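Local coordinates for thioredoxin-like fold domain-containing protein (Enterococcus faecalis, PDB 1Z6M), which is of unknown function but has a thioredoxin-like fold and may act as a thiol-disulfide oxidoreductase of the DsbA-like kind, at residues Q77-M82 against W108-L113; K67-K71 against H83-Y88; E24-P28 against V57-E63; G19-G23 against P91-L95. All coordinates share one frame. Where two conformers were deposited one is given. Numbering follows the deposited sequence.

Interaction 1: residues Q77-M82 against W108-L113; sequences QRGNVM and WGNLTL
Residues 77-82 are helical throughout, whereas 108-113 leave helix 105-108 through a type I turn from W108 to L111 (L111 N to W108 O, 3.2 Å) and reach T112, the N-cap of helix 113-123, whose OG1 caps E115 N. The backbones come closest at R78 and L113, with 5.8 Å between CA atoms. R78 and L113 are the most covered residues, with W108 next. With chi1 m, chi2 near 103° and chi3 m, the R78 side chain bends along the connecting loop, so that NH1 donates to L111 O at 2.9 Å (158°) and CD lies 3.2 Å from G109 O. L113 CD2 covers one face of the guanidinium, 3.5 Å from R78 CZ, and also meets Q77 O at 3.5 Å and V81 CG2 at 3.8 Å. At the other end W108, chi1 p, lays its indole beside the helix: CZ3 is 3.7 Å from R78 O, and selenomethionine M82 (m, m, t) covers a ring face. M82 CG sits 3.7 Å above the centroid of the six-membered ring, a CH-pi contact, and M82 SE lies 4.7 Å from that of the five-membered ring, a Met-aromatic contact. Two unlike chemistries thus join the segments: a cation satisfied by carbonyls, since R78 NH2 also bonds E74 O, and an apolar aromatic packing in which W108 NE1 is satisfied by M101 O.

Interaction 2: residues K67-K71 against H83-Y88; sequences KLFDK and HHYIDY
Where strand 62-68 of the thioredoxin-like sheet runs out, the carboxylate of D70 accepts hydrogen bonds from H83 and H84, which follow the helical residues 77-82. The strand continues as an extended loop through F69 and D70, and H83 to I86 form a type I turn; L68 and H83 are nearest, CA to CA 6.3 Å. D70 (chi1 m, chi2 near 2°) divides its carboxylate: H83 ND1 donates to D70 OD1 at 2.8 Å, and H84 NE2 to D70 OD2 at 2.6 Å. Both histidines have chi1 m. The far nitrogen of the first ring, H83 NE2, is bonded to V37 N. Over the H83 face, L68 CB lies 3.7 Å from the centroid. L68 (m, t) then places CD1 3.7 Å from I86 CG1 and 3.5 Å from Y88 OH, while water 2 joins L68 N and Y88 OH, each at 2.9 Å. These His-carboxylate bonds join the C-terminal end of strand 62-68 to the loop between helices 77-83 and 91-103, near what is probably a thioredoxin-type CxxC site.

Interaction 3: residues E24-P28 against V57-E63; sequences ESNAP and VKSGKVE
E24, E63 and A27 bury the most surface here: E24 and A27 face the helix-to-strand connection 57-63, and E63, at the start of the strand, faces them. E24 opens a type I turn that ends at A27 (A27 N to E24 O, 3.0 Å). Its side chain (m, t) reaches over G60, with OE2 3.6 Å from G60 CA, and water 4 donates to E24 OE1 (2.6 Å) and G60 O (2.7 Å). From the backbone, E24 N donates to water 3 (2.9 Å), which donates to V57 O (2.7 Å) and V62 O (2.8 Å). A27 points its methyl into the bend, CB 3.3 Å from G60 O and 3.5 Å from E63 N; the backbones are closest at A27 and K61, CA to CA 5.2 Å. E63 (t, t) lies under the turn with CB 3.5 Å from E24 O, and its carboxylate forms a salt bridge with K30. G60, at phi 86°, closes the helix in a Schellman motif. Pairing of K61 and E63 with V29 follows directly, so the arrangement belongs to the beta-alpha-beta unit of the thioredoxin-like fold, where strand 29-35 begins and helix 40-58 returns to parallel strand 62-68.

Interaction 4: residues G19-G23 against P91-L95; sequences GLHIG and PEQAL
Packing of a helix across the edge of the sheet in a thioredoxin-like fold is illustrated by strand 20-22 and the first turn of helix 91-103. The two short axes approach to 8.3 Å and cross nearly at right angles, -98°, so the contact is small, made mainly by a few side chains; the closest CA atoms, those of L20 and P91, are 6.4 Å apart. L20 and I22, two residues apart on the extended strand, are the bumps from the sheet. L20 (t, p) pushes CD1 into the hollow between P91 and A94, 3.6 Å from P91 CA and 3.7 Å from A94 CB. I22 (m, m) brings its CD1 to the neighbouring hollow, between P91 and L95, 3.5 Å from P91 O and 3.9 Å from L95 CB. In return the ring of P91 fits between the two strand side chains, with CB 3.8 Å from L20 CD1 and 4.1 Å from I22 CD1. The helix is already regular at this point, L95 N bonding to P91 O at 2.9 Å. L20 and I22 pair with I66 and R64 of strand 62-68, while L95 leans on F46 of helix 40-58. Between the side chains of L20 and I22, P91 comes closest to the strand backbone itself, its CB 3.3 Å from H21 O.

In the fold
Strand 62-68 connects three of the four: its start belongs to interaction 3, its end to interaction 2, and its edge neighbour 20-22 to interaction 4. All are partly buried, but 2 and 4 lie deeper, their centres about 8 and 10 Å from the centre of the chain, with no exposed residue touching; the centres of 1 and 3 lie about 16 and 17 Å from it, and 3 is the most exposed. Interaction 4 is apolar, 2 combines histidine-carboxylate bonds with leucine packing, 1 pairs an arginine-to-carbonyl bond with separate packing of selenomethionine on an indole, and 3 relies on water bridges. N80 and K71 join 1 and 2; Y88 and L20 join 2 and 4.

Interaction 1: residues Q77-M82 against W108-L113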
loop_
_atom_site.group_PDB
_atom_site.type_symbol
_atom_site.label_atom_id
_atom_site.label_comp_id
_atom_site.label_asym_id
_atom_site.label_seq_id
_atom_site.Cartn_x
_atom_site.Cartn_y
_atom_site.Cartn_z
ATOM N N GLN A 77 13.633 4.169 1.587
ATOM C CA GLN A 77 14.365 3.039 1.036
ATOM C C GLN A 77 14.348 1.814 1.958
ATOM O O GLN A 77 14.428 0.678 1.484
ATOM C CB GLN A 77 15.795 3.434 0.678
ATOM C CG GLN A 77 15.872 4.406 -0.497
ATOM C CD GLN A 77 17.296 4.765 -0.871
ATOM O OE1 GLN A 77 18.231 4.052 -0.529
ATOM N NE2 GLN A 77 17.463 5.874 -1.586
ATOM N N ARG A 78 14.255 2.026 3.272
ATOM C CA ARG A 78 14.085 0.910 4.191
ATOM C C ARG A 78 12.792 0.144 3.878
ATOM O O ARG A 78 12.764 -1.098 3.914
ATOM C CB ARG A 78 14.088 1.388 5.649
ATOM C CG ARG A 78 15.492 1.648 6.265
ATOM C CD ARG A 78 15.871 3.128 6.350
ATOM N NE ARG A 78 16.453 3.684 5.128
ATOM C CZ ARG A 78 17.729 3.564 4.771
ATOM N NH1 ARG A 78 18.577 2.857 5.516
ATOM N NH2 ARG A 78 18.146 4.138 3.649
ATOM N N GLY A 79 11.730 0.891 3.562
ATOM C CA GLY A 79 10.471 0.279 3.161
ATOM C C GLY A 79 10.617 -0.524 1.892
ATOM O O GLY A 79 10.034 -1.599 1.765
ATOM N N ASN A 80 11.405 -0.004 0.953
ATOM C CA ASN A 80 11.640 -0.723 -0.290
ATOM C C ASN A 80 12.141 -2.142 -0.037
ATOM O O ASN A 80 11.699 -3.093 -0.681
ATOM C CB ASN A 80 12.665 -0.001 -1.183
ATOM C CG ASN A 80 12.253 1.411 -1.577
ATOM O OD1 ASN A 80 11.168 1.885 -1.245
ATOM N ND2 ASN A 80 13.143 2.090 -2.305
ATOM N N VAL A 81 13.077 -2.277 0.903
ATOM C CA VAL A 81 13.621 -3.581 1.239
ATOM C C VAL A 81 12.484 -4.490 1.705
ATOM O O VAL A 81 12.343 -5.612 1.219
ATOM C CB VAL A 81 14.698 -3.493 2.343
ATOM C CG1 VAL A 81 15.182 -4.892 2.728
ATOM C CG2 VAL A 81 15.875 -2.620 1.895
HETATM N N MSE A 82 11.660 -3.998 2.631
HETATM C CA MSE A 82 10.540 -4.778 3.142
HETATM C C MSE A 82 9.551 -5.206 2.066
HETATM O O MSE A 82 9.019 -6.316 2.119
HETATM C CB MSE A 82 9.826 -4.009 4.254
HETATM C CG MSE A 82 10.539 -4.074 5.596
HETATM SE SE MSE A 82 10.404 -5.745 6.391
HETATM C CE MSE A 82 11.514 -5.512 7.822
ATOM N N TRP A 108 12.552 -1.399 12.615
ATOM C CA TRP A 108 13.381 -1.663 11.432
ATOM C C TRP A 108 13.563 -0.416 10.560
ATOM O O TRP A 108 14.492 -0.354 9.741
ATOM C CB TRP A 108 12.815 -2.833 10.606
ATOM C CG TRP A 108 11.393 -2.636 10.171
ATOM C CD1 TRP A 108 10.270 -3.124 10.780
ATOM C CD2 TRP A 108 10.941 -1.909 9.016
ATOM N NE1 TRP A 108 9.145 -2.736 10.082
ATOM C CE2 TRP A 108 9.531 -1.979 9.005
ATOM C CE3 TRP A 108 11.594 -1.189 8.005
ATOM C CZ2 TRP A 108 8.761 -1.356 8.018
ATOM C CZ3 TRP A 108 10.826 -0.571 7.018
ATOM C CH2 TRP A 108 9.429 -0.663 7.032
ATOM N N GLY A 109 12.712 0.589 10.758
ATOM C CA GLY A 109 12.662 1.735 9.845
ATOM C C GLY A 109 13.885 2.626 9.866
ATOM O O GLY A 109 14.097 3.411 8.951
ATOM N N ASN A 110 14.697 2.482 10.908
ATOM C CA ASN A 110 15.900 3.304 11.095
ATOM C C ASN A 110 17.201 2.517 10.957
ATOM O O ASN A 110 18.276 2.989 11.337
ATOM C CB ASN A 110 15.833 4.016 12.448
ATOM C CG ASN A 110 14.557 4.826 12.602
ATOM O OD1 ASN A 110 13.670 4.498 13.406
ATOM N ND2 ASN A 110 14.430 5.862 11.787
ATOM N N LEU A 111 17.108 1.312 10.408
ATOM C CA LEU A 111 18.274 0.458 10.240
ATOM C C LEU A 111 18.931 0.681 8.882
ATOM O O LEU A 111 18.343 1.297 7.984
ATOM C CB LEU A 111 17.888 -1.014 10.404
ATOM C CG LEU A 111 17.224 -1.415 11.726
ATOM C CD1 LEU A 111 16.854 -2.883 11.686
ATOM C CD2 LEU A 111 18.114 -1.114 12.922
ATOM N N THR A 112 20.163 0.203 8.735
ATOM C CA THR A 112 20.787 0.201 7.415
ATOM C C THR A 112 20.004 -0.741 6.508
ATOM O O THR A 112 19.266 -1.611 6.986
ATOM C CB THR A 112 22.231 -0.305 7.445
ATOM O OG1 THR A 112 22.220 -1.696 7.792
ATOM C CG2 THR A 112 23.107 0.506 8.413
ATOM N N LEU A 113 20.163 -0.578 5.200
ATOM C CA LEU A 113 19.385 -1.402 4.265
ATOM C C LEU A 113 19.675 -2.890 4.455
ATOM O O LEU A 113 18.775 -3.728 4.396
ATOM C CB LEU A 113 19.617 -0.979 2.810
ATOM C CG LEU A 113 19.155 0.447 2.484
ATOM C CD1 LEU A 113 19.387 0.749 1.013
ATOM C CD2 LEU A 113 17.683 0.637 2.825
HETATM O O HOH W 1 21.781 2.278 4.624
#

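Interaction 2: residues K67-K71 against H83-Y88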
loop_
_atom_site.group_PDB
_atom_site.type_symbol
_atom_site.label_atom_id
_atom_site.label_comp_id
_atom_site.label_asym_id
_atom_site.label_seq_id
_atom_site.Cartn_x
_atom_site.Cartn_y
_atom_site.Cartn_z
ATOM N N LYS A 67 -0.490 -1.418 -3.899
ATOM C CA LYS A 67 0.652 -1.177 -4.768
ATOM C C LYS A 67 1.811 -0.688 -3.927
ATOM O O LYS A 67 1.804 0.453 -3.457
ATOM C CB LYS A 67 0.268 -0.174 -5.860
ATOM C CG LYS A 67 -0.853 -0.741 -6.747
ATOM C CD LYS A 67 -1.329 0.243 -7.787
ATOM C CE LYS A 67 -2.533 -0.285 -8.561
ATOM N NZ LYS A 67 -2.171 -1.235 -9.676
ATOM N N LEU A 68 2.789 -1.566 -3.731
ATOM C CA LEU A 68 3.942 -1.253 -2.881
ATOM C C LEU A 68 4.944 -0.469 -3.709
ATOM O O LEU A 68 5.594 -1.009 -4.608
ATOM C CB LEU A 68 4.532 -2.529 -2.277
ATOM C CG LEU A 68 3.539 -3.311 -1.405
ATOM C CD1 LEU A 68 4.222 -4.543 -0.847
ATOM C CD2 LEU A 68 2.962 -2.480 -0.275
ATOM N N PHE A 69 4.999 0.829 -3.415
ATOM C CA PHE A 69 5.712 1.820 -4.215
ATOM C C PHE A 69 7.101 2.008 -3.603
ATOM O O PHE A 69 7.249 2.634 -2.533
ATOM C CB PHE A 69 4.876 3.112 -4.145
ATOM C CG PHE A 69 5.265 4.224 -5.103
ATOM C CD1 PHE A 69 6.357 4.146 -5.966
ATOM C CD2 PHE A 69 4.518 5.403 -5.085
ATOM C CE1 PHE A 69 6.668 5.232 -6.806
ATOM C CE2 PHE A 69 4.825 6.465 -5.912
ATOM C CZ PHE A 69 5.909 6.386 -6.771
ATOM N N ASP A 70 8.124 1.442 -4.258
ATOM C CA ASP A 70 9.517 1.704 -3.820
ATOM C C ASP A 70 9.861 3.154 -4.130
ATOM O O ASP A 70 9.631 3.623 -5.254
ATOM C CB ASP A 70 10.595 0.795 -4.445
ATOM C CG ASP A 70 10.393 -0.695 -4.147
ATOM O OD1 ASP A 70 9.400 -1.111 -3.477
ATOM O OD2 ASP A 70 11.294 -1.469 -4.567
ATOM N N LYS A 71 10.433 3.852 -3.152
ATOM C CA LYS A 71 10.630 5.292 -3.257
ATOM C C LYS A 71 12.090 5.647 -3.082
ATOM O O LYS A 71 12.860 4.867 -2.534
ATOM C CB LYS A 71 9.801 6.016 -2.190
ATOM C CG LYS A 71 8.293 5.918 -2.358
ATOM C CD LYS A 71 7.777 6.669 -3.580
ATOM C CE LYS A 71 7.877 8.172 -3.438
ATOM N NZ LYS A 71 7.804 8.801 -4.777
ATOM N N HIS A 83 9.317 -4.335 1.084
ATOM C CA HIS A 83 8.412 -4.653 -0.016
ATOM C C HIS A 83 8.820 -5.913 -0.757
ATOM O O HIS A 83 7.985 -6.566 -1.382
ATOM C CB HIS A 83 8.378 -3.515 -1.020
ATOM C CG HIS A 83 7.737 -2.269 -0.505
ATOM N ND1 HIS A 83 7.794 -1.080 -1.191
ATOM C CD2 HIS A 83 7.011 -2.030 0.613
ATOM C CE1 HIS A 83 7.121 -0.160 -0.523
ATOM N NE2 HIS A 83 6.644 -0.707 0.581
ATOM N N HIS A 84 10.104 -6.250 -0.700
ATOM C CA HIS A 84 10.617 -7.379 -1.466
ATOM C C HIS A 84 10.507 -8.704 -0.722
ATOM O O HIS A 84 10.928 -9.735 -1.250
ATOM C CB HIS A 84 12.053 -7.094 -1.917
ATOM C CG HIS A 84 12.197 -5.772 -2.597
ATOM N ND1 HIS A 84 13.368 -5.048 -2.576
ATOM C CD2 HIS A 84 11.301 -5.017 -3.282
ATOM C CE1 HIS A 84 13.193 -3.914 -3.233
ATOM N NE2 HIS A 84 11.945 -3.867 -3.664
ATOM N N TYR A 85 9.930 -8.664 0.486
ATOM C CA TYR A 85 9.679 -9.848 1.309
ATOM C C TYR A 85 8.197 -10.229 1.314
ATOM O O TYR A 85 7.759 -11.061 2.109
ATOM C CB TYR A 85 10.208 -9.637 2.746
ATOM C CG TYR A 85 11.713 -9.676 2.811
ATOM C CD1 TYR A 85 12.486 -8.563 2.480
ATOM C CD2 TYR A 85 12.371 -10.847 3.181
ATOM C CE1 TYR A 85 13.876 -8.611 2.514
ATOM C CE2 TYR A 85 13.753 -10.908 3.218
ATOM C CZ TYR A 85 14.502 -9.787 2.880
ATOM O OH TYR A 85 15.878 -9.840 2.910
ATOM N N ILE A 86 7.434 -9.612 0.413
ATOM C CA ILE A 86 6.008 -9.840 0.311
ATOM C C ILE A 86 5.732 -11.007 -0.617
ATOM O O ILE A 86 6.188 -11.032 -1.766
ATOM C CB ILE A 86 5.273 -8.542 -0.131
ATOM C CG1 ILE A 86 5.296 -7.522 1.018
ATOM C CG2 ILE A 86 3.849 -8.833 -0.612
ATOM C CD1 ILE A 86 4.423 -7.881 2.222
ATOM N N ASP A 87 4.986 -11.975 -0.088
ATOM C CA ASP A 87 4.645 -13.184 -0.811
ATOM C C ASP A 87 3.364 -12.970 -1.593
ATOM O O ASP A 87 2.269 -13.155 -1.067
ATOM C CB ASP A 87 4.477 -14.354 0.158
ATOM C CG ASP A 87 4.233 -15.675 -0.556
ATOM O OD1 ASP A 87 4.149 -15.679 -1.809
ATOM O OD2 ASP A 87 4.119 -16.709 0.136
ATOM N N TYR A 88 3.506 -12.584 -2.859
ATOM C CA TYR A 88 2.348 -12.296 -3.695
ATOM C C TYR A 88 1.487 -13.518 -4.008
ATOM O O TYR A 88 0.338 -13.368 -4.420
ATOM C CB TYR A 88 2.747 -11.557 -4.982
ATOM C CG TYR A 88 3.132 -10.119 -4.725
ATOM C CD1 TYR A 88 4.464 -9.766 -4.511
ATOM C CD2 TYR A 88 2.164 -9.119 -4.665
ATOM C CE1 TYR A 88 4.825 -8.446 -4.262
ATOM C CE2 TYR A 88 2.511 -7.796 -4.415
ATOM C CZ TYR A 88 3.841 -7.465 -4.203
ATOM O OH TYR A 88 4.182 -6.153 -3.961
HETATM O O HOH W 2 2.322 -4.162 -4.839
#

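Interaction 3: residues E24-P28 against V57-E63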
loop_
_atom_site.group_PDB
_atom_site.type_symbol
_atom_site.label_atom_id
_atom_site.label_comp_id
_atom_site.label_asym_id
_atom_site.label_seq_id
_atom_site.Cartn_x
_atom_site.Cartn_y
_atom_site.Cartn_z
ATOM N N GLU A 24 -12.600 -10.187 -2.962
ATOM C CA GLU A 24 -13.151 -10.884 -4.120
ATOM C C GLU A 24 -12.848 -10.168 -5.438
ATOM O O GLU A 24 -13.014 -8.960 -5.540
ATOM C CB GLU A 24 -14.654 -11.065 -3.925
ATOM C CG GLU A 24 -14.991 -11.884 -2.683
ATOM C CD GLU A 24 -16.480 -11.937 -2.365
ATOM O OE1 GLU A 24 -17.301 -11.872 -3.300
ATOM O OE2 GLU A 24 -16.823 -12.052 -1.168
ATOM N N SER A 25 -12.411 -10.919 -6.450
ATOM C CA SER A 25 -12.078 -10.330 -7.757
ATOM C C SER A 25 -13.260 -9.622 -8.416
ATOM O O SER A 25 -13.079 -8.714 -9.217
ATOM C CB SER A 25 -11.526 -11.393 -8.704
ATOM O OG SER A 25 -10.344 -11.955 -8.179
ATOM N N ASN A 26 -14.465 -10.063 -8.069
ATOM C CA ASN A 26 -15.599 -9.392 -8.699
ATOM C C ASN A 26 -16.249 -8.319 -7.822
ATOM O O ASN A 26 -17.276 -7.753 -8.189
ATOM C CB ASN A 26 -16.651 -10.410 -9.168
ATOM C CG ASN A 26 -16.122 -11.359 -10.228
ATOM O OD1 ASN A 26 -16.005 -12.560 -9.993
ATOM N ND2 ASN A 26 -15.798 -10.823 -11.400
ATOM N N ALA A 27 -15.608 -7.981 -6.701
ATOM C CA ALA A 27 -16.138 -6.905 -5.850
ATOM C C ALA A 27 -16.281 -5.631 -6.673
ATOM O O ALA A 27 -15.379 -5.279 -7.434
ATOM C CB ALA A 27 -15.260 -6.666 -4.652
ATOM N N PRO A 28 -17.435 -4.956 -6.566
ATOM C CA PRO A 28 -17.702 -3.776 -7.395
ATOM C C PRO A 28 -16.797 -2.572 -7.119
ATOM O O PRO A 28 -16.440 -1.841 -8.048
ATOM C CB PRO A 28 -19.171 -3.447 -7.082
ATOM C CG PRO A 28 -19.444 -4.108 -5.766
ATOM C CD PRO A 28 -18.603 -5.334 -5.739
ATOM N N VAL A 57 -14.258 -5.784 2.705
ATOM C CA VAL A 57 -13.678 -6.879 1.943
ATOM C C VAL A 57 -14.455 -8.170 2.199
ATOM O O VAL A 57 -14.802 -8.893 1.264
ATOM C CB VAL A 57 -12.170 -7.047 2.293
ATOM C CG1 VAL A 57 -11.646 -8.417 1.876
ATOM C CG2 VAL A 57 -11.352 -5.926 1.640
ATOM N N LYS A 58 -14.752 -8.435 3.466
ATOM C CA LYS A 58 -15.468 -9.655 3.825
ATOM C C LYS A 58 -16.869 -9.701 3.224
ATOM O O LYS A 58 -17.331 -10.763 2.802
ATOM C CB LYS A 58 -15.549 -9.806 5.343
ATOM C CG LYS A 58 -16.350 -11.031 5.799
ATOM C CD LYS A 58 -15.693 -12.331 5.366
ATOM C CE LYS A 58 -16.577 -13.524 5.692
ATOM N NZ LYS A 58 -15.814 -14.806 5.645
ATOM N N SER A 59 -17.538 -8.555 3.197
ATOM C CA SER A 59 -18.904 -8.462 2.676
ATOM C C SER A 59 -18.997 -8.507 1.142
ATOM O O SER A 59 -20.101 -8.501 0.595
ATOM C CB SER A 59 -19.552 -7.178 3.172
ATOM O OG SER A 59 -18.980 -6.072 2.504
ATOM N N GLY A 60 -17.849 -8.515 0.462
ATOM C CA GLY A 60 -17.802 -8.603 -0.998
ATOM C C GLY A 60 -17.929 -7.271 -1.720
ATOM O O GLY A 60 -17.975 -7.240 -2.941
ATOM N N LYS A 61 -17.998 -6.174 -0.968
ATOM C CA LYS A 61 -18.187 -4.846 -1.548
ATOM C C LYS A 61 -16.902 -4.297 -2.169
ATOM O O LYS A 61 -16.943 -3.687 -3.238
ATOM C CB LYS A 61 -18.741 -3.873 -0.497
ATOM C CG LYS A 61 -18.957 -2.443 -0.966
ATOM C CD LYS A 61 -20.200 -2.278 -1.818
ATOM C CE LYS A 61 -20.518 -0.797 -1.956
ATOM N NZ LYS A 61 -21.845 -0.490 -2.536
ATOM N N VAL A 62 -15.774 -4.527 -1.500
ATOM C CA VAL A 62 -14.502 -3.923 -1.876
ATOM C C VAL A 62 -13.439 -4.965 -2.185
ATOM O O VAL A 62 -13.309 -5.962 -1.471
ATOM C CB VAL A 62 -13.987 -3.003 -0.735
ATOM C CG1 VAL A 62 -12.519 -2.608 -0.937
ATOM C CG2 VAL A 62 -14.862 -1.767 -0.596
ATOM N N GLU A 63 -12.696 -4.721 -3.263
ATOM C CA GLU A 63 -11.418 -5.382 -3.497
ATOM C C GLU A 63 -10.325 -4.331 -3.364
ATOM O O GLU A 63 -10.405 -3.272 -3.986
ATOM C CB GLU A 63 -11.355 -5.985 -4.900
ATOM C CG GLU A 63 -10.058 -6.770 -5.164
ATOM C CD GLU A 63 -9.879 -7.222 -6.608
ATOM O OE1 GLU A 63 -10.478 -6.623 -7.523
ATOM O OE2 GLU A 63 -9.112 -8.188 -6.831
HETATM O O HOH W 3 -14.329 -8.543 -1.403
HETATM O O HOH W 4 -18.297 -9.590 -4.140
HETATM O O HOH W 5 -15.368 -12.180 1.134
#

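Interaction 4: residues G19-G23 against P91-L95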
loop_
_atom_site.group_PDB
_atom_site.type_symbol
_atom_site.label_atom_id
_atom_site.label_comp_id
_atom_site.label_asym_id
_atom_site.label_seq_id
_atom_site.Cartn_x
_atom_site.Cartn_y
_atom_site.Cartn_z
ATOM N N GLY A 19 -0.266 -5.674 -8.377
ATOM C CA GLY A 19 -0.179 -5.521 -6.938
ATOM C C GLY A 19 -0.815 -6.623 -6.140
ATOM O O GLY A 19 -1.108 -7.695 -6.663
ATOM N N LEU A 20 -0.988 -6.368 -4.852
ATOM C CA LEU A 20 -1.537 -7.345 -3.932
ATOM C C LEU A 20 -3.049 -7.193 -3.886
ATOM O O LEU A 20 -3.553 -6.126 -3.540
ATOM C CB LEU A 20 -0.941 -7.109 -2.542
ATOM C CG LEU A 20 -1.450 -7.954 -1.377
ATOM C CD1 LEU A 20 -1.170 -9.432 -1.617
ATOM C CD2 LEU A 20 -0.813 -7.490 -0.077
ATOM N N HIS A 21 -3.767 -8.259 -4.238
ATOM C CA HIS A 21 -5.229 -8.223 -4.259
ATOM C C HIS A 21 -5.797 -8.802 -2.982
ATOM O O HIS A 21 -5.513 -9.948 -2.646
ATOM C CB HIS A 21 -5.761 -9.018 -5.444
ATOM C CG HIS A 21 -5.448 -8.395 -6.762
ATOM N ND1 HIS A 21 -4.188 -8.427 -7.319
ATOM C CD2 HIS A 21 -6.234 -7.736 -7.644
ATOM C CE1 HIS A 21 -4.212 -7.803 -8.483
ATOM N NE2 HIS A 21 -5.435 -7.359 -8.693
ATOM N N ILE A 22 -6.613 -8.014 -2.297
ATOM C CA ILE A 22 -7.290 -8.447 -1.068
ATOM C C ILE A 22 -8.787 -8.355 -1.314
ATOM O O ILE A 22 -9.299 -7.282 -1.619
ATOM C CB ILE A 22 -6.913 -7.551 0.150
ATOM C CG1 ILE A 22 -5.400 -7.550 0.412
ATOM C CG2 ILE A 22 -7.708 -7.934 1.395
ATOM C CD1 ILE A 22 -4.775 -8.926 0.647
ATOM N N GLY A 23 -9.480 -9.480 -1.188
ATOM C CA GLY A 23 -10.913 -9.497 -1.403
ATOM C C GLY A 23 -11.309 -10.222 -2.671
ATOM O O GLY A 23 -10.468 -10.795 -3.375
ATOM N N PRO A 91 -2.008 -13.910 -0.680
ATOM C CA PRO A 91 -2.451 -12.543 -0.358
ATOM C C PRO A 91 -2.857 -12.308 1.092
ATOM O O PRO A 91 -2.475 -11.288 1.664
ATOM C CB PRO A 91 -3.651 -12.339 -1.292
ATOM C CG PRO A 91 -3.379 -13.275 -2.429
ATOM C CD PRO A 91 -2.818 -14.493 -1.764
ATOM N N GLU A 92 -3.622 -13.226 1.680
ATOM C CA GLU A 92 -4.014 -13.113 3.087
ATOM C C GLU A 92 -2.797 -13.086 4.025
ATOM O O GLU A 92 -2.742 -12.291 4.977
ATOM C CB GLU A 92 -5.037 -14.197 3.481
ATOM C CG GLU A 92 -4.576 -15.661 3.331
ATOM C CD GLU A 92 -4.241 -16.054 1.893
ATOM O OE1 GLU A 92 -3.144 -16.613 1.677
ATOM O OE2 GLU A 92 -5.059 -15.784 0.981
ATOM N N GLN A 93 -1.813 -13.932 3.726
ATOM C CA GLN A 93 -0.569 -13.958 4.490
ATOM C C GLN A 93 0.249 -12.686 4.252
ATOM O O GLN A 93 0.892 -12.179 5.177
ATOM C CB GLN A 93 0.243 -15.221 4.170
ATOM C CG GLN A 93 -0.362 -16.505 4.740
ATOM C CD GLN A 93 0.188 -17.773 4.098
ATOM O OE1 GLN A 93 1.317 -17.805 3.606
ATOM N NE2 GLN A 93 -0.616 -18.830 4.107
ATOM N N ALA A 94 0.204 -12.161 3.027
ATOM C CA ALA A 94 0.893 -10.911 2.689
ATOM C C ALA A 94 0.305 -9.725 3.447
ATOM O O ALA A 94 1.047 -8.864 3.925
ATOM C CB ALA A 94 0.854 -10.660 1.194
ATOM N N LEU A 95 -1.021 -9.680 3.565
ATOM C CA LEU A 95 -1.659 -8.610 4.320
ATOM C C LEU A 95 -1.233 -8.697 5.789
ATOM O O LEU A 95 -0.946 -7.678 6.428
ATOM C CB LEU A 95 -3.183 -8.647 4.170
ATOM C CG LEU A 95 -3.962 -7.531 4.876
ATOM C CD1 LEU A 95 -3.511 -6.141 4.436
ATOM C CD2 LEU A 95 -5.448 -7.716 4.616
#